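Local coordinates for erythrocyte membrane protein 1 (Plasmodium falciparum, PDB 6S8T), which probably binds host cell-surface receptors, with this DBLbeta domain, one part of a much longer adhesin, binding ICAM-1, at residues Lys350-Glu355 with Phe455-Pro460; Tyr420-Gly425 with Thr434-Asn439. One frame throughout, in Å; residues are numbered along the deposited sequence.

Both contacts fasten the C-terminal part of the chain onto the helices of the DBLbeta domain, and both are largely buried. Contact 1 lays the loop 455-460 against the long helix 335-372, while contact 2 turns the chain back onto the short helix 417-424 about ten residues after leaving it. Their centres lie 15 Å apart and their nearest atoms about 5 Å apart, without touching; Trp358 of helix 335-372 bridges them by meeting both Phe455 and Phe436. The chemistry differs: contact 1 has no hydrogen bond and joins hydrocarbon packing to a cluster of charges, whereas contact 2 centres on a hydrogen bond from a backbone N-H to a histidine ring nitrogen, beside aromatic packing.

Contact 1: Lys350-Glu355 with Phe455-Pro460; sequences KIKKWE and FKDPPP
Glu355 crosses Phe455 at a slant where the C-terminal loop runs over the middle of helix 335-372, a long helix of the Duffy-binding-like fold with a predicted coiled-coil segment here. The glutamate leaves the helix with CG anti to the backbone N (chi1 -175°) and stays extended beyond it, which carries it past the root of the phenylalanine. Its CB sits 3.6 Å from Phe455 CD1, at the near side of the ring. One bond on, Glu355 CG lies 3.7 Å from Phe455 CG. Next, Glu355 CD approaches Phe455 CB to 3.5 Å, and at the tip OE2 borders the same CB at 3.5 Å. The carboxylate plane is only 10° from that of the ring, but its atoms lie by the CB rather than over the ring centre. The other oxygen, OE1, is on the Lys352 side and lies 4.1 Å from Asp457 OD1.

One helical turn earlier, Ile351 supplies an apolar footing: its CG2 meets Phe455 CA at 3.9 Å. The phenyl ring continues into an aromatic cluster with Trp358, Phe305 and Tyr453, so the loop is anchored where helices 293-319 and 335-372 pack together. On the helix 293-319 side, Ile351 also touches Met308 and Gln309.

No hydrogen bond joins the two segments, and the contact rests on van der Waals packing of the glutamate, from stem to carboxylate, and of Ile351 against Phe455. The two nearby carboxylates would repel each other if both were charged. Lys352 NZ, in a long salt bridge of 3.7 Å to Glu355 OE1, may offset part of that repulsion, although Asp457 is poorly ordered and its exact position is less certain. The burial of Glu355 beside a second acid could raise its pKa, with the lysine acting in the other direction.

Contact 2: Tyr420-Gly425 with Thr434-Asn439; sequences YIHQEG and TQFCKN
His422 NE2 accepts a hydrogen bond from the backbone N of Phe436, at 3.1 Å and nearly straight (177°). It ties the end of helix 417-424 to the chain that follows it, within the largely helical Duffy-binding-like fold. The donor nitrogen lies close to the imidazole plane, at the NE2 edge of the ring. With NE2 as acceptor, a neutral imidazole would probably carry its proton on ND1. The neighbouring ring atom is also engaged: His422 CE1 lies 3.2 Å from Thr434 O, at the ring edge and near its plane. A backbone N-H and a backbone carbonyl thus border adjacent atoms of one ring edge, an arrangement that would limit rotation of the imidazole. With CG anti to the carbonyl carbon, beside the backbone N, the histidine ring reaches across to the loop.

The side chain of Phe436 leaves at a steep angle to this bond and reaches Ile421. Its edge is directed toward the face of His422 in an offset edge-to-face pair, the centroids 6.0 Å apart and the planes at 78°. Ala302 of helix 293-319, which touches both Ile421 and Phe436, and Trp358 of helix 335-372 continue this apolar packing.

The loop is braced from behind as well. Gln435 starts away from the helix, and its amide is held by the loop: NE2 is bonded to Cys437 O at 2.9 Å and also to Asp450, while OE1 is bonded to Asn452. Cys437 forms the disulfide with Cys2 that binds this turn to the N-terminus. On the helix side, Ile421 CG2 stands over one face of the Phe436 ring in a CH-pi contact, 4.2 Å from the centroid and 10° off the normal.

Contact 1: Lys350-Glu355 with Phe455-Pro460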
ATOM      1  N   LYS A 350       0.560 -17.577  16.796  1.00 46.21           N
ATOM      2  CA  LYS A 350       0.429 -16.346  16.023  1.00 45.85           C
ATOM      3  C   LYS A 350       1.633 -16.124  15.117  1.00 46.20           C
ATOM      4  O   LYS A 350       1.476 -15.747  13.950  1.00 44.19           O
ATOM      5  CB  LYS A 350       0.247 -15.149  16.956  1.00 48.05           C
ATOM      6  CG  LYS A 350      -1.192 -14.847  17.321  1.00 54.47           C
ATOM      7  CD  LYS A 350      -1.332 -13.406  17.788  1.00 58.21           C
ATOM      8  CE  LYS A 350      -2.775 -13.061  18.103  1.00 60.22           C
ATOM      9  NZ  LYS A 350      -3.276 -13.817  19.283  1.00 65.80           N
ATOM     10  N   ILE A 351       2.843 -16.338  15.637  1.00 46.19           N
ATOM     11  CA  ILE A 351       4.034 -16.108  14.827  1.00 45.77           C
ATOM     12  C   ILE A 351       4.099 -17.098  13.671  1.00 43.22           C
ATOM     13  O   ILE A 351       4.554 -16.750  12.575  1.00 36.81           O
ATOM     14  CB  ILE A 351       5.297 -16.171  15.706  1.00 44.96           C
ATOM     15  CG1 ILE A 351       5.222 -15.115  16.807  1.00 47.85           C
ATOM     16  CG2 ILE A 351       6.544 -15.950  14.872  1.00 43.92           C
ATOM     17  CD1 ILE A 351       5.052 -13.711  16.289  1.00 48.71           C
ATOM     18  N   LYS A 352       3.622 -18.329  13.880  1.00 46.79           N
ATOM     19  CA  LYS A 352       3.713 -19.339  12.832  1.00 49.07           C
ATOM     20  C   LYS A 352       2.808 -19.009  11.651  1.00 43.75           C
ATOM     21  O   LYS A 352       3.219 -19.148  10.493  1.00 41.53           O
ATOM     22  CB  LYS A 352       3.370 -20.718  13.393  1.00 57.78           C
ATOM     23  CG  LYS A 352       3.646 -21.849  12.419  1.00 65.47           C
ATOM     24  CD  LYS A 352       5.131 -21.934  12.094  1.00 69.21           C
ATOM     25  CE  LYS A 352       5.382 -22.741  10.829  1.00 71.44           C
ATOM     26  NZ  LYS A 352       4.866 -22.040   9.621  1.00 71.05           N
ATOM     27  N   LYS A 353       1.573 -18.574  11.915  1.00 44.95           N
ATOM     28  CA  LYS A 353       0.659 -18.299  10.810  1.00 46.71           C
ATOM     29  C   LYS A 353       1.093 -17.074  10.013  1.00 42.49           C
ATOM     30  O   LYS A 353       0.902 -17.034   8.792  1.00 42.20           O
ATOM     31  CB  LYS A 353      -0.770 -18.142  11.330  1.00 53.61           C
ATOM     32  CG  LYS A 353      -0.941 -17.104  12.415  1.00 61.31           C
ATOM     33  CD  LYS A 353      -2.132 -17.431  13.306  1.00 68.84           C
ATOM     34  CE  LYS A 353      -3.394 -17.660  12.495  1.00 72.38           C
ATOM     35  NZ  LYS A 353      -4.565 -17.929  13.374  1.00 76.23           N
ATOM     36  N   TRP A 354       1.687 -16.076  10.674  1.00 38.29           N
ATOM     37  CA  TRP A 354       2.268 -14.959   9.937  1.00 37.10           C
ATOM     38  C   TRP A 354       3.482 -15.409   9.132  1.00 36.75           C
ATOM     39  O   TRP A 354       3.697 -14.941   8.008  1.00 34.75           O
ATOM     40  CB  TRP A 354       2.643 -13.829  10.896  1.00 38.64           C
ATOM     41  CG  TRP A 354       1.471 -12.999  11.350  1.00 38.54           C
ATOM     42  CD1 TRP A 354       0.546 -13.333  12.294  1.00 39.13           C
ATOM     43  CD2 TRP A 354       1.108 -11.694  10.879  1.00 36.20           C
ATOM     44  NE1 TRP A 354      -0.372 -12.320  12.440  1.00 38.58           N
ATOM     45  CE2 TRP A 354      -0.050 -11.302  11.582  1.00 36.94           C
ATOM     46  CE3 TRP A 354       1.649 -10.819   9.931  1.00 35.23           C
ATOM     47  CZ2 TRP A 354      -0.677 -10.075  11.368  1.00 37.15           C
ATOM     48  CZ3 TRP A 354       1.026  -9.602   9.719  1.00 36.69           C
ATOM     49  CH2 TRP A 354      -0.127  -9.241  10.434  1.00 37.68           C
ATOM     50  N   GLU A 355       4.278 -16.329   9.685  1.00 40.06           N
ATOM     51  CA  GLU A 355       5.458 -16.813   8.975  1.00 39.57           C
ATOM     52  C   GLU A 355       5.089 -17.502   7.668  1.00 39.37           C
ATOM     53  O   GLU A 355       5.843 -17.421   6.692  1.00 37.94           O
ATOM     54  CB  GLU A 355       6.257 -17.766   9.864  1.00 43.41           C
ATOM     55  CG  GLU A 355       7.564 -18.231   9.244  1.00 52.34           C
ATOM     56  CD  GLU A 355       8.269 -19.283  10.080  1.00 64.52           C
ATOM     57  OE1 GLU A 355       7.611 -19.894  10.951  1.00 69.73           O
ATOM     58  OE2 GLU A 355       9.483 -19.499   9.865  1.00 67.86           O
ATOM     59  N   PHE A 455      10.957 -14.941  13.110  1.00 53.23           N
ATOM     60  CA  PHE A 455      10.047 -16.076  13.190  1.00 56.24           C
ATOM     61  C   PHE A 455      10.633 -17.233  13.992  1.00 65.96           C
ATOM     62  O   PHE A 455      10.337 -18.399  13.709  1.00 68.13           O
ATOM     63  CB  PHE A 455       9.658 -16.535  11.785  1.00 53.98           C
ATOM     64  CG  PHE A 455       9.228 -15.412  10.880  1.00 50.74           C
ATOM     65  CD1 PHE A 455       7.994 -14.804  11.044  1.00 52.57           C
ATOM     66  CD2 PHE A 455      10.059 -14.963   9.868  1.00 46.72           C
ATOM     67  CE1 PHE A 455       7.598 -13.767  10.215  1.00 50.40           C
ATOM     68  CE2 PHE A 455       9.668 -13.929   9.035  1.00 45.08           C
ATOM     69  CZ  PHE A 455       8.437 -13.331   9.209  1.00 44.92           C
ATOM     70  N   LYS A 456      11.457 -16.932  14.993  1.00 74.83           N
ATOM     71  CA  LYS A 456      12.068 -17.956  15.834  1.00 87.77           C
ATOM     72  C   LYS A 456      11.011 -18.502  16.786  1.00113.01           C
ATOM     73  O   LYS A 456      10.554 -17.795  17.691  1.00110.04           O
ATOM     74  CB  LYS A 456      13.254 -17.371  16.595  1.00 76.38           C
ATOM     75  CG  LYS A 456      14.188 -18.401  17.199  1.00 75.83           C
ATOM     76  CD  LYS A 456      14.767 -19.311  16.131  1.00 74.88           C
ATOM     77  CE  LYS A 456      16.170 -19.756  16.501  1.00 65.25           C
ATOM     78  NZ  LYS A 456      16.222 -20.310  17.878  1.00 76.19           N
ATOM     79  N   ASP A 457      10.617 -19.762  16.583  1.00146.37           N
ATOM     80  CA  ASP A 457       9.554 -20.346  17.400  1.00152.07           C
ATOM     81  C   ASP A 457       9.937 -20.458  18.871  1.00151.06           C
ATOM     82  O   ASP A 457       9.104 -20.113  19.727  1.00153.53           O
ATOM     83  CB  ASP A 457       9.137 -21.702  16.817  1.00165.49           C
ATOM     84  CG  ASP A 457       8.803 -21.625  15.340  1.00170.28           C
ATOM     85  OD1 ASP A 457       8.248 -20.594  14.906  1.00169.39           O
ATOM     86  OD2 ASP A 457       9.098 -22.596  14.613  1.00174.28           O
ATOM     87  N   PRO A 458      11.128 -20.926  19.244  1.00144.17           N
ATOM     88  CA  PRO A 458      11.551 -20.810  20.641  1.00141.56           C
ATOM     89  C   PRO A 458      12.300 -19.511  20.869  1.00132.81           C
ATOM     90  O   PRO A 458      13.433 -19.342  20.390  1.00132.95           O
ATOM     91  CB  PRO A 458      12.462 -22.030  20.834  1.00147.93           C
ATOM     92  CG  PRO A 458      13.059 -22.254  19.492  1.00148.29           C
ATOM     93  CD  PRO A 458      12.058 -21.773  18.468  1.00144.37           C
ATOM     94  N   PRO A 459      11.701 -18.560  21.580  1.00124.44           N
ATOM     95  CA  PRO A 459      12.377 -17.283  21.834  1.00118.47           C
ATOM     96  C   PRO A 459      13.630 -17.494  22.663  1.00118.35           C
ATOM     97  O   PRO A 459      13.578 -18.118  23.734  1.00121.54           O
ATOM     98  CB  PRO A 459      11.326 -16.470  22.606  1.00116.65           C
ATOM     99  CG  PRO A 459      10.022 -17.143  22.310  1.00116.44           C
ATOM    100  CD  PRO A 459      10.353 -18.594  22.168  1.00121.78           C
ATOM    101  N   PRO A 460      14.779 -16.997  22.197  1.00113.52           N
ATOM    102  CA  PRO A 460      16.033 -17.244  22.928  1.00116.90           C
ATOM    103  C   PRO A 460      16.024 -16.712  24.350  1.00118.89           C
ATOM    104  O   PRO A 460      16.681 -17.291  25.224  1.00123.14           O
ATOM    105  CB  PRO A 460      17.085 -16.530  22.063  1.00116.20           C
ATOM    106  CG  PRO A 460      16.466 -16.445  20.703  1.00110.84           C
ATOM    107  CD  PRO A 460      15.001 -16.254  20.946  1.00107.54           C
TER

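Contact 2: Tyr420-Gly425 with Thr434-Asn439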
ATOM      1  N   TYR A 420      15.492  -6.201   1.202  1.00 29.60           N
ATOM      2  CA  TYR A 420      14.700  -5.023   0.860  1.00 28.67           C
ATOM      3  C   TYR A 420      14.060  -4.407   2.102  1.00 34.14           C
ATOM      4  O   TYR A 420      14.037  -3.178   2.251  1.00 32.02           O
ATOM      5  CB  TYR A 420      13.626  -5.389  -0.170  1.00 28.27           C
ATOM      6  CG  TYR A 420      12.950  -4.187  -0.806  1.00 30.58           C
ATOM      7  CD1 TYR A 420      11.932  -3.495  -0.145  1.00 28.47           C
ATOM      8  CD2 TYR A 420      13.331  -3.741  -2.066  1.00 27.54           C
ATOM      9  CE1 TYR A 420      11.321  -2.393  -0.728  1.00 30.35           C
ATOM     10  CE2 TYR A 420      12.730  -2.646  -2.654  1.00 27.64           C
ATOM     11  CZ  TYR A 420      11.729  -1.976  -1.986  1.00 32.48           C
ATOM     12  OH  TYR A 420      11.140  -0.887  -2.580  1.00 29.22           O
ATOM     13  N   ILE A 421      13.534  -5.243   3.004  1.00 33.96           N
ATOM     14  CA  ILE A 421      12.891  -4.730   4.214  1.00 36.51           C
ATOM     15  C   ILE A 421      13.902  -3.984   5.079  1.00 31.91           C
ATOM     16  O   ILE A 421      13.629  -2.889   5.579  1.00 33.01           O
ATOM     17  CB  ILE A 421      12.213  -5.874   4.995  1.00 39.62           C
ATOM     18  CG1 ILE A 421      10.993  -6.403   4.238  1.00 31.29           C
ATOM     19  CG2 ILE A 421      11.824  -5.419   6.404  1.00 40.81           C
ATOM     20  CD1 ILE A 421       9.917  -5.366   3.998  1.00 31.77           C
ATOM     21  N   HIS A 422      15.089  -4.561   5.263  1.00 32.42           N
ATOM     22  CA  HIS A 422      16.091  -3.899   6.091  1.00 40.97           C
ATOM     23  C   HIS A 422      16.669  -2.652   5.434  1.00 38.59           C
ATOM     24  O   HIS A 422      17.285  -1.838   6.131  1.00 39.94           O
ATOM     25  CB  HIS A 422      17.209  -4.882   6.452  1.00 44.94           C
ATOM     26  CG  HIS A 422      16.801  -5.904   7.470  1.00 58.10           C
ATOM     27  ND1 HIS A 422      16.548  -5.583   8.786  1.00 61.80           N
ATOM     28  CD2 HIS A 422      16.596  -7.238   7.362  1.00 60.08           C
ATOM     29  CE1 HIS A 422      16.205  -6.676   9.446  1.00 62.48           C
ATOM     30  NE2 HIS A 422      16.227  -7.694   8.606  1.00 60.59           N
ATOM     31  N   GLN A 423      16.476  -2.473   4.127  1.00 36.32           N
ATOM     32  CA  GLN A 423      16.941  -1.273   3.440  1.00 35.02           C
ATOM     33  C   GLN A 423      15.886  -0.172   3.408  1.00 34.83           C
ATOM     34  O   GLN A 423      16.223   1.008   3.560  1.00 35.00           O
ATOM     35  CB  GLN A 423      17.369  -1.609   2.008  1.00 33.66           C
ATOM     36  CG  GLN A 423      18.696  -2.342   1.902  1.00 35.00           C
ATOM     37  CD  GLN A 423      19.881  -1.455   2.232  1.00 39.85           C
ATOM     38  OE1 GLN A 423      20.680  -1.772   3.111  1.00 41.09           O
ATOM     39  NE2 GLN A 423      20.004  -0.339   1.522  1.00 42.05           N
ATOM     40  N   GLU A 424      14.614  -0.531   3.214  1.00 32.17           N
ATOM     41  CA  GLU A 424      13.558   0.444   2.990  1.00 34.15           C
ATOM     42  C   GLU A 424      12.433   0.395   4.013  1.00 37.08           C
ATOM     43  O   GLU A 424      11.578   1.291   4.005  1.00 36.67           O
ATOM     44  CB  GLU A 424      12.949   0.255   1.590  1.00 35.37           C
ATOM     45  CG  GLU A 424      13.974   0.145   0.468  1.00 36.26           C
ATOM     46  CD  GLU A 424      14.674   1.461   0.185  1.00 37.84           C
ATOM     47  OE1 GLU A 424      14.167   2.514   0.637  1.00 37.65           O
ATOM     48  OE2 GLU A 424      15.726   1.443  -0.494  1.00 36.25           O
ATOM     49  N   GLY A 425      12.401  -0.612   4.887  1.00 35.89           N
ATOM     50  CA  GLY A 425      11.270  -0.822   5.763  1.00 35.62           C
ATOM     51  C   GLY A 425      11.390  -0.086   7.084  1.00 40.31           C
ATOM     52  O   GLY A 425      12.384   0.571   7.390  1.00 39.74           O
ATOM     53  N   THR A 434      14.187  -9.128  15.357  1.00 61.73           N
ATOM     54  CA  THR A 434      14.201  -8.049  14.381  1.00 61.79           C
ATOM     55  C   THR A 434      14.782  -8.428  13.025  1.00 57.19           C
ATOM     56  O   THR A 434      14.571  -7.685  12.059  1.00 54.15           O
ATOM     57  CB  THR A 434      14.993  -6.849  14.927  1.00 66.92           C
ATOM     58  OG1 THR A 434      16.358  -7.232  15.135  1.00 69.45           O
ATOM     59  CG2 THR A 434      14.404  -6.384  16.252  1.00 69.58           C
ATOM     60  N   GLN A 435      15.494  -9.547  12.920  1.00 55.50           N
ATOM     61  CA  GLN A 435      16.156  -9.935  11.680  1.00 52.85           C
ATOM     62  C   GLN A 435      15.214 -10.789  10.838  1.00 52.26           C
ATOM     63  O   GLN A 435      14.802 -11.873  11.264  1.00 57.16           O
ATOM     64  CB  GLN A 435      17.450 -10.689  11.984  1.00 54.61           C
ATOM     65  CG  GLN A 435      18.245 -11.085  10.755  1.00 55.02           C
ATOM     66  CD  GLN A 435      19.571 -11.725  11.106  1.00 59.26           C
ATOM     67  OE1 GLN A 435      20.283 -11.257  11.993  1.00 59.56           O
ATOM     68  NE2 GLN A 435      19.908 -12.807  10.415  1.00 63.74           N
ATOM     69  N   PHE A 436      14.885 -10.307   9.637  1.00 47.75           N
ATOM     70  CA  PHE A 436      13.938 -10.994   8.766  1.00 45.43           C
ATOM     71  C   PHE A 436      14.568 -12.123   7.953  1.00 50.23           C
ATOM     72  O   PHE A 436      13.837 -12.852   7.274  1.00 49.26           O
ATOM     73  CB  PHE A 436      13.263  -9.986   7.826  1.00 38.19           C
ATOM     74  CG  PHE A 436      12.058  -9.310   8.424  1.00 36.08           C
ATOM     75  CD1 PHE A 436      12.201  -8.367   9.428  1.00 37.66           C
ATOM     76  CD2 PHE A 436      10.782  -9.620   7.982  1.00 35.72           C
ATOM     77  CE1 PHE A 436      11.094  -7.748   9.984  1.00 38.83           C
ATOM     78  CE2 PHE A 436       9.669  -9.004   8.534  1.00 36.42           C
ATOM     79  CZ  PHE A 436       9.827  -8.067   9.536  1.00 37.90           C
ATOM     80  N   CYS A 437      15.888 -12.287   7.997  1.00 52.99           N
ATOM     81  CA  CYS A 437      16.554 -13.423   7.377  1.00 63.83           C
ATOM     82  C   CYS A 437      17.056 -14.381   8.452  1.00 65.45           C
ATOM     83  O   CYS A 437      17.368 -13.973   9.574  1.00 63.28           O
ATOM     84  CB  CYS A 437      17.724 -12.976   6.493  1.00 70.48           C
ATOM     85  SG  CYS A 437      18.992 -12.017   7.351  1.00 86.34           S
ATOM     86  N   LYS A 438      17.133 -15.664   8.095  1.00 68.53           N
ATOM     87  CA  LYS A 438      17.560 -16.695   9.033  1.00 77.72           C
ATOM     88  C   LYS A 438      19.054 -16.596   9.314  1.00 88.25           C
ATOM     89  O   LYS A 438      19.459 -16.209  10.415  1.00 86.44           O
ATOM     90  CB  LYS A 438      17.210 -18.086   8.495  1.00 80.49           C
ATOM     91  CG  LYS A 438      15.718 -18.321   8.319  1.00 79.91           C
ATOM     92  CD  LYS A 438      15.423 -19.691   7.730  1.00 84.17           C
ATOM     93  CE  LYS A 438      13.922 -19.904   7.576  1.00 85.28           C
ATOM     94  NZ  LYS A 438      13.588 -21.220   6.962  1.00 90.16           N
ATOM     95  N   ASN A 439      19.876 -16.945   8.330  1.00100.28           N
ATOM     96  CA  ASN A 439      21.324 -16.899   8.461  1.00111.31           C
ATOM     97  C   ASN A 439      21.875 -15.610   7.859  1.00114.96           C
ATOM     98  O   ASN A 439      21.194 -14.894   7.123  1.00110.75           O
ATOM     99  CB  ASN A 439      21.964 -18.119   7.787  1.00116.08           C
ATOM    100  CG  ASN A 439      21.838 -19.376   8.621  1.00120.80           C
ATOM    101  OD1 ASN A 439      22.035 -19.350   9.835  1.00121.60           O
ATOM    102  ND2 ASN A 439      21.510 -20.488   7.973  1.00124.86           N
TER